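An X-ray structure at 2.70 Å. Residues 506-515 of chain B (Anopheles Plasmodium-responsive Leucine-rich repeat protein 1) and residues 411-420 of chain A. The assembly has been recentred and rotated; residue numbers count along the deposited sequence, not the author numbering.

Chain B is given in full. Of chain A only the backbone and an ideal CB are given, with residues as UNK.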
ATOM      1  N   ASN B 506      -0.390  14.152   8.362  1.00 38.81           N
ATOM      2  CA  ASN B 506      -0.217  12.729   8.155  1.00 43.35           C
ATOM      3  C   ASN B 506      -1.079  12.000   9.122  1.00 35.42           C
ATOM      4  O   ASN B 506      -1.597  10.957   8.784  1.00 47.10           O
ATOM      5  CB  ASN B 506       1.221  12.275   8.376  1.00 51.07           C
ATOM      6  CG  ASN B 506       2.186  12.814   7.327  1.00 53.92           C
ATOM      7  OD1 ASN B 506       1.786  13.302   6.258  1.00 43.41           O
ATOM      8  ND2 ASN B 506       3.469  12.728   7.642  1.00 33.70           N
ATOM      9  N   LEU B 507      -1.232  12.535  10.331  1.00 35.13           N
ATOM     10  CA  LEU B 507      -2.026  11.886  11.356  1.00 24.19           C
ATOM     11  C   LEU B 507      -3.491  11.924  10.947  1.00 44.34           C
ATOM     12  O   LEU B 507      -4.255  10.986  11.226  1.00 35.11           O
ATOM     13  CB  LEU B 507      -1.871  12.601  12.676  1.00 30.36           C
ATOM     14  CG  LEU B 507      -2.381  11.866  13.906  1.00 28.86           C
ATOM     15  CD1 LEU B 507      -1.716  10.488  14.156  1.00 21.41           C
ATOM     16  CD2 LEU B 507      -2.117  12.766  15.072  1.00 30.40           C
ATOM     17  N   ASN B 508      -3.879  13.022  10.286  1.00 44.14           N
ATOM     18  CA  ASN B 508      -5.209  13.145   9.734  1.00 32.02           C
ATOM     19  C   ASN B 508      -5.359  12.252   8.538  1.00 34.95           C
ATOM     20  O   ASN B 508      -6.482  11.938   8.164  1.00 38.34           O
ATOM     21  CB  ASN B 508      -5.567  14.592   9.371  1.00 23.61           C
ATOM     22  CG  ASN B 508      -6.304  15.333  10.519  1.00 42.68           C
ATOM     23  OD1 ASN B 508      -7.083  14.733  11.285  1.00 31.28           O
ATOM     24  ND2 ASN B 508      -6.057  16.641  10.632  1.00 28.78           N
ATOM     25  N   LYS B 509      -4.271  11.857   7.896  1.00 27.12           N
ATOM     26  CA  LYS B 509      -4.437  11.066   6.686  1.00 28.85           C
ATOM     27  C   LYS B 509      -4.922   9.695   7.161  1.00 41.87           C
ATOM     28  O   LYS B 509      -5.830   9.122   6.578  1.00 34.02           O
ATOM     29  CB  LYS B 509      -3.127  10.931   5.893  1.00 35.93           C
ATOM     30  CG  LYS B 509      -3.227  11.317   4.429  1.00 45.57           C
ATOM     31  CD  LYS B 509      -1.850  11.523   3.748  1.00 48.91           C
ATOM     32  CE  LYS B 509      -1.043  12.736   4.313  1.00 67.07           C
ATOM     33  NZ  LYS B 509       0.386  12.815   3.811  1.00 57.23           N
ATOM     34  N   VAL B 510      -4.322   9.190   8.240  1.00 30.18           N
ATOM     35  CA  VAL B 510      -4.721   7.939   8.817  1.00 17.42           C
ATOM     36  C   VAL B 510      -6.159   8.046   9.305  1.00 32.77           C
ATOM     37  O   VAL B 510      -6.982   7.183   8.958  1.00 35.42           O
ATOM     38  CB  VAL B 510      -3.798   7.582   9.991  1.00 25.19           C
ATOM     39  CG1 VAL B 510      -4.273   6.355  10.770  1.00  9.07           C
ATOM     40  CG2 VAL B 510      -2.377   7.447   9.492  1.00 20.58           C
ATOM     41  N   PHE B 511      -6.503   9.065  10.097  1.00 22.80           N
ATOM     42  CA  PHE B 511      -7.857   9.117  10.628  1.00 22.37           C
ATOM     43  C   PHE B 511      -8.911   9.264   9.502  1.00 29.75           C
ATOM     44  O   PHE B 511      -9.978   8.656   9.537  1.00 24.24           O
ATOM     45  CB  PHE B 511      -8.034  10.195  11.695  1.00 21.01           C
ATOM     46  CG  PHE B 511      -7.161  10.013  12.862  1.00 18.32           C
ATOM     47  CD1 PHE B 511      -6.731   8.772  13.227  1.00 19.27           C
ATOM     48  CD2 PHE B 511      -6.750  11.070  13.599  1.00 18.34           C
ATOM     49  CE1 PHE B 511      -5.922   8.596  14.277  1.00 11.84           C
ATOM     50  CE2 PHE B 511      -5.940  10.880  14.665  1.00 17.21           C
ATOM     51  CZ  PHE B 511      -5.527   9.632  14.992  1.00 16.96           C
ATOM     52  N   THR B 512      -8.606  10.041   8.487  1.00 23.27           N
ATOM     53  CA  THR B 512      -9.587  10.274   7.451  1.00 26.35           C
ATOM     54  C   THR B 512      -9.787   8.949   6.758  1.00 30.99           C
ATOM     55  O   THR B 512     -10.922   8.555   6.475  1.00 28.28           O
ATOM     56  CB  THR B 512      -9.133  11.416   6.468  1.00 33.95           C
ATOM     57  OG1 THR B 512      -9.409  12.685   7.078  1.00 28.74           O
ATOM     58  CG2 THR B 512      -9.814  11.329   5.109  1.00 16.82           C
ATOM     59  N   HIS B 513      -8.683   8.250   6.491  1.00 26.87           N
ATOM     60  CA  HIS B 513      -8.779   6.903   5.892  1.00 37.95           C
ATOM     61  C   HIS B 513      -9.685   5.954   6.739  1.00 35.41           C
ATOM     62  O   HIS B 513     -10.600   5.350   6.193  1.00 22.71           O
ATOM     63  CB  HIS B 513      -7.416   6.236   5.684  1.00 21.60           C
ATOM     64  CG  HIS B 513      -7.533   4.820   5.210  1.00 37.82           C
ATOM     65  ND1 HIS B 513      -8.074   4.491   3.981  1.00 34.40           N
ATOM     66  CD2 HIS B 513      -7.215   3.646   5.803  1.00 27.22           C
ATOM     67  CE1 HIS B 513      -8.061   3.180   3.838  1.00 29.35           C
ATOM     68  NE2 HIS B 513      -7.545   2.644   4.928  1.00 21.28           N
ATOM     69  N   LEU B 514      -9.422   5.839   8.048  1.00 26.79           N
ATOM     70  CA  LEU B 514     -10.204   4.945   8.880  1.00 21.06           C
ATOM     71  C   LEU B 514     -11.684   5.284   8.875  1.00 31.21           C
ATOM     72  O   LEU B 514     -12.488   4.348   8.795  1.00 28.89           O
ATOM     73  CB  LEU B 514      -9.683   4.915  10.286  1.00 10.80           C
ATOM     74  CG  LEU B 514      -8.277   4.378  10.180  1.00 27.09           C
ATOM     75  CD1 LEU B 514      -7.578   4.522  11.503  1.00 22.30           C
ATOM     76  CD2 LEU B 514      -8.231   2.881   9.662  1.00 19.31           C
ATOM     77  N   LYS B 515     -12.031   6.586   8.925  1.00 20.92           N
ATOM     78  CA  LYS B 515     -13.399   7.051   9.032  1.00 13.54           C
ATOM     79  C   LYS B 515     -14.191   6.799   7.750  1.00 27.97           C
ATOM     80  O   LYS B 515     -15.364   6.398   7.783  1.00 21.22           O
ATOM     81  CB  LYS B 515     -13.404   8.524   9.336  1.00 16.89           C
ATOM     82  CG  LYS B 515     -13.322   8.810  10.826  1.00 21.69           C
ATOM     83  CD  LYS B 515     -13.415  10.302  11.183  1.00 24.18           C
ATOM     84  CE  LYS B 515     -12.328  11.183  10.525  1.00 30.55           C
ATOM     85  NZ  LYS B 515     -12.214  12.518  11.160  1.00 32.27           N
TER
ATOM     86  N   UNK A 411      -2.312   7.350  22.587  1.00 17.55           N
ATOM     87  CA  UNK A 411      -3.618   7.728  22.069  1.00 21.81           C
ATOM     88  C   UNK A 411      -3.806   7.267  20.613  1.00 31.62           C
ATOM     89  O   UNK A 411      -4.877   6.771  20.254  1.00 27.48           O
ATOM     90  CB  UNK A 411      -3.798   9.244  22.170  1.00 21.81           C
ATOM     91  N   UNK A 412      -2.776   7.405  19.783  1.00 20.88           N
ATOM     92  CA  UNK A 412      -2.865   6.962  18.426  1.00 18.74           C
ATOM     93  C   UNK A 412      -3.023   5.439  18.404  1.00 25.07           C
ATOM     94  O   UNK A 412      -3.839   4.875  17.652  1.00 26.26           O
ATOM     95  CB  UNK A 412      -1.636   7.408  17.632  1.00 18.74           C
ATOM     96  N   UNK A 413      -2.296   4.736  19.240  1.00 21.35           N
ATOM     97  CA  UNK A 413      -2.533   3.298  19.271  1.00 28.41           C
ATOM     98  C   UNK A 413      -3.969   2.942  19.723  1.00 29.69           C
ATOM     99  O   UNK A 413      -4.596   2.076  19.134  1.00 33.09           O
ATOM    100  CB  UNK A 413      -1.515   2.635  20.202  1.00 28.41           C
ATOM    101  N   UNK A 414      -4.526   3.614  20.720  1.00 25.90           N
ATOM    102  CA  UNK A 414      -5.865   3.246  21.141  1.00 26.42           C
ATOM    103  C   UNK A 414      -6.869   3.546  20.026  1.00 27.94           C
ATOM    104  O   UNK A 414      -7.739   2.726  19.758  1.00 26.20           O
ATOM    105  CB  UNK A 414      -6.246   3.987  22.425  1.00 26.42           C
ATOM    106  N   UNK A 415      -6.727   4.709  19.375  1.00 25.99           N
ATOM    107  CA  UNK A 415      -7.624   5.114  18.305  1.00 18.39           C
ATOM    108  C   UNK A 415      -7.614   4.131  17.121  1.00 27.65           C
ATOM    109  O   UNK A 415      -8.660   3.788  16.630  1.00 26.00           O
ATOM    110  CB  UNK A 415      -7.243   6.515  17.821  1.00 18.39           C
ATOM    111  N   UNK A 416      -6.454   3.666  16.667  1.00 26.23           N
ATOM    112  CA  UNK A 416      -6.439   2.794  15.521  1.00 18.06           C
ATOM    113  C   UNK A 416      -7.046   1.483  15.987  1.00 24.52           C
ATOM    114  O   UNK A 416      -7.985   0.955  15.345  1.00 16.82           O
ATOM    115  CB  UNK A 416      -5.030   2.611  14.954  1.00 18.06           C
ATOM    116  N   UNK A 417      -6.574   0.995  17.129  1.00 12.38           N
ATOM    117  CA  UNK A 417      -7.133  -0.220  17.687  1.00 20.70           C
ATOM    118  C   UNK A 417      -8.688  -0.203  17.670  1.00 25.86           C
ATOM    119  O   UNK A 417      -9.329  -1.192  17.267  1.00 26.20           O
ATOM    120  CB  UNK A 417      -6.618  -0.408  19.115  1.00 20.70           C
ATOM    121  N   UNK A 418      -9.301   0.914  18.069  1.00 19.39           N
ATOM    122  CA  UNK A 418     -10.754   0.980  18.160  1.00 19.04           C
ATOM    123  C   UNK A 418     -11.405   0.939  16.774  1.00 29.00           C
ATOM    124  O   UNK A 418     -12.367   0.229  16.560  1.00 29.22           O
ATOM    125  CB  UNK A 418     -11.177   2.249  18.902  1.00 19.04           C
ATOM    126  N   UNK A 419     -10.848   1.653  15.818  1.00 16.58           N
ATOM    127  CA  UNK A 419     -11.370   1.596  14.494  1.00 21.76           C
ATOM    128  C   UNK A 419     -11.285   0.153  13.994  1.00 24.76           C
ATOM    129  O   UNK A 419     -12.167  -0.288  13.308  1.00 25.85           O
ATOM    130  CB  UNK A 419     -10.618   2.559  13.573  1.00 21.76           C
ATOM    131  N   UNK A 420     -10.216  -0.572  14.316  1.00 22.85           N
ATOM    132  CA  UNK A 420     -10.075  -1.948  13.878  1.00 23.39           C
ATOM    133  C   UNK A 420     -11.155  -2.812  14.509  1.00 22.31           C
ATOM    134  O   UNK A 420     -11.789  -3.578  13.808  1.00 25.62           O
ATOM    135  CB  UNK A 420      -8.685  -2.486  14.225  1.00 23.39           C
TER

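Two helices run side by side in the same direction, their axes crossing at 17° and 10.8 Å apart at closest approach. That spacing leaves room for side chains between the backbones, and chain B fills its share with Leu B507, Val B510, Phe B511 and Leu B514, an apolar strip with Lys B515 at one end. Phi and psi are helical at every position of chain A from 411 to 420, so proline would cost a backbone hydrogen bond and glycine would loosen the helix.

Position 411 has nothing of chain B within 5.5 Å of its ideal CB, so this contact sets no rule; it is Leu A411, with no neighbour here.

At 412 the CA-to-CB bond points sideways, yet the ideal CB lies 4.6 Å from Leu B507 CD1 and 5.2 Å from Phe B511 CZ. No polar side-chain atom of chain B is near, so an apolar residue able to bend inward is wanted: leucine, isoleucine or methionine. The deposited Leu A412, with chi1 t and chi2 p, brings its end nearer; its CD1 is 3.4 Å from Leu B507 CD1, a tight fit, and 3.8 Å from Phe B511 CE1.

Positions 413 and 414 are out of reach of chain B, and many helix-compatible residues would serve. They are Arg A413, whose guanidinium hydrogen-bonds elsewhere in the structure, and Ala A414.

Position 415 points toward chain B, and its ideal CB is 4.3 Å from Phe B511 CE1. An aromatic neighbour this close calls for an apolar side chain of moderate size, with valine, isoleucine and leucine all plausible. Ile A415 puts CG2 3.5 Å from Phe B511 CE1, approaching the ring obliquely.

At 416 the bond is again sideways, with the ideal CB 4.7 Å from Leu B514 CD1. Alanine would leave that gap largely open; valine, isoleucine or leucine could narrow it. Val A416 does so with CG2, which lies 3.8 Å from Leu B514 CD1 and 4.1 Å from Val B510 CG1, touching residues one helical turn apart.

Positions 417 and 418 again lie out of reach and suit polar or charged residues. Lys A417 and Arg A418 occupy them.

Position 419 points toward chain B where the backbones come close: the CA of 419 is 6.6 Å from Leu B514 CA, and the ideal CB of 419 is 4.2 Å from Leu B514 CB. Leucine or methionine could pack here, but a flat ring can lie against the leucine and extend to Lys B515. Tyr A419 takes this course. Leu B514 CB sits over one face of its ring in a CH-pi contact, 3.8 Å from the ring centroid, and the phenol reaches on until OH is 2.9 Å from Lys B515 CG, a close contact with a carbon rather than a hydrogen bond.

Position 420 points sideways, with no chain B atom within 5.5 Å of its ideal CB; a polar residue can sit here. Glu A420 bends its end nearer without close contact.

Chain A 411-420: LLRAIVKRYE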
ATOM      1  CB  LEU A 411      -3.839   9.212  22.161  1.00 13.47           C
ATOM      2  CG  LEU A 411      -4.078   9.637  23.599  1.00 26.44           C
ATOM      3  CD1 LEU A 411      -3.994  11.132  23.670  1.00 26.81           C
ATOM      4  CD2 LEU A 411      -5.416   9.152  24.106  1.00 28.64           C
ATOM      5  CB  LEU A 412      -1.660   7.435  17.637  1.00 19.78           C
ATOM      6  CG  LEU A 412      -1.528   6.873  16.230  1.00 26.14           C
ATOM      7  CD1 LEU A 412      -2.504   7.390  15.308  1.00 12.98           C
ATOM      8  CD2 LEU A 412      -0.172   7.167  15.735  1.00 35.35           C
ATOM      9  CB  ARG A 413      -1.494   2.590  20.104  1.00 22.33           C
ATOM     10  CG  ARG A 413      -0.125   2.718  19.518  1.00 32.63           C
ATOM     11  CD  ARG A 413       0.830   2.049  20.405  1.00 33.92           C
ATOM     12  NE  ARG A 413       2.121   1.880  19.772  1.00 47.37           N
ATOM     13  CZ  ARG A 413       3.265   1.697  20.449  1.00 59.36           C
ATOM     14  NH1 ARG A 413       3.261   1.678  21.799  1.00 31.36           N
ATOM     15  NH2 ARG A 413       4.415   1.546  19.770  1.00 43.08           N
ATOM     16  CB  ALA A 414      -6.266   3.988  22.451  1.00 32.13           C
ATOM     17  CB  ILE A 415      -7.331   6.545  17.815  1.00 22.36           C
ATOM     18  CG1 ILE A 415      -7.737   7.561  18.888  1.00 22.85           C
ATOM     19  CG2 ILE A 415      -8.071   6.865  16.491  1.00 12.76           C
ATOM     20  CD1 ILE A 415      -7.085   8.900  18.683  1.00 22.84           C
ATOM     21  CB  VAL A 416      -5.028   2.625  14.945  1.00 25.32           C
ATOM     22  CG1 VAL A 416      -4.813   1.220  14.392  1.00 23.85           C
ATOM     23  CG2 VAL A 416      -4.743   3.722  13.929  1.00 17.99           C
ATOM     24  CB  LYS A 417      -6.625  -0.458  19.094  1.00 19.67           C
ATOM     25  CG  LYS A 417      -6.690  -1.869  19.516  1.00 12.35           C
ATOM     26  CD  LYS A 417      -6.759  -1.971  20.995  1.00 34.98           C
ATOM     27  CE  LYS A 417      -6.353  -3.371  21.559  1.00 41.42           C
ATOM     28  NZ  LYS A 417      -4.837  -3.660  21.451  1.00 54.30           N
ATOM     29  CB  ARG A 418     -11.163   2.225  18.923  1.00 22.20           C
ATOM     30  CG  ARG A 418     -12.630   2.448  19.073  1.00 26.01           C
ATOM     31  CD  ARG A 418     -13.293   1.316  19.782  1.00 29.74           C
ATOM     32  NE  ARG A 418     -14.746   1.517  19.784  1.00 29.48           N
ATOM     33  CZ  ARG A 418     -15.628   0.525  19.833  1.00 33.49           C
ATOM     34  NH1 ARG A 418     -15.218  -0.730  19.881  1.00 45.85           N
ATOM     35  NH2 ARG A 418     -16.922   0.769  19.794  1.00 45.60           N
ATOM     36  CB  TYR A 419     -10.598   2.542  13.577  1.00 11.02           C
ATOM     37  CG  TYR A 419     -11.149   3.934  13.572  1.00 15.14           C
ATOM     38  CD1 TYR A 419     -12.284   4.244  12.881  1.00 19.91           C
ATOM     39  CD2 TYR A 419     -10.532   4.952  14.255  1.00 23.06           C
ATOM     40  CE1 TYR A 419     -12.780   5.520  12.854  1.00 15.79           C
ATOM     41  CE2 TYR A 419     -11.021   6.233  14.221  1.00 27.53           C
ATOM     42  CZ  TYR A 419     -12.145   6.511  13.520  1.00 27.39           C
ATOM     43  OH  TYR A 419     -12.652   7.790  13.511  1.00 26.91           O
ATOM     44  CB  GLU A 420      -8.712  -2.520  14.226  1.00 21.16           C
ATOM     45  CG  GLU A 420      -7.589  -1.998  13.381  1.00 19.24           C
ATOM     46  CD  GLU A 420      -7.763  -2.305  11.920  1.00 39.54           C
ATOM     47  OE1 GLU A 420      -8.162  -3.473  11.639  1.00 21.78           O
ATOM     48  OE2 GLU A 420      -7.463  -1.411  11.069  1.00 20.71           O
TER
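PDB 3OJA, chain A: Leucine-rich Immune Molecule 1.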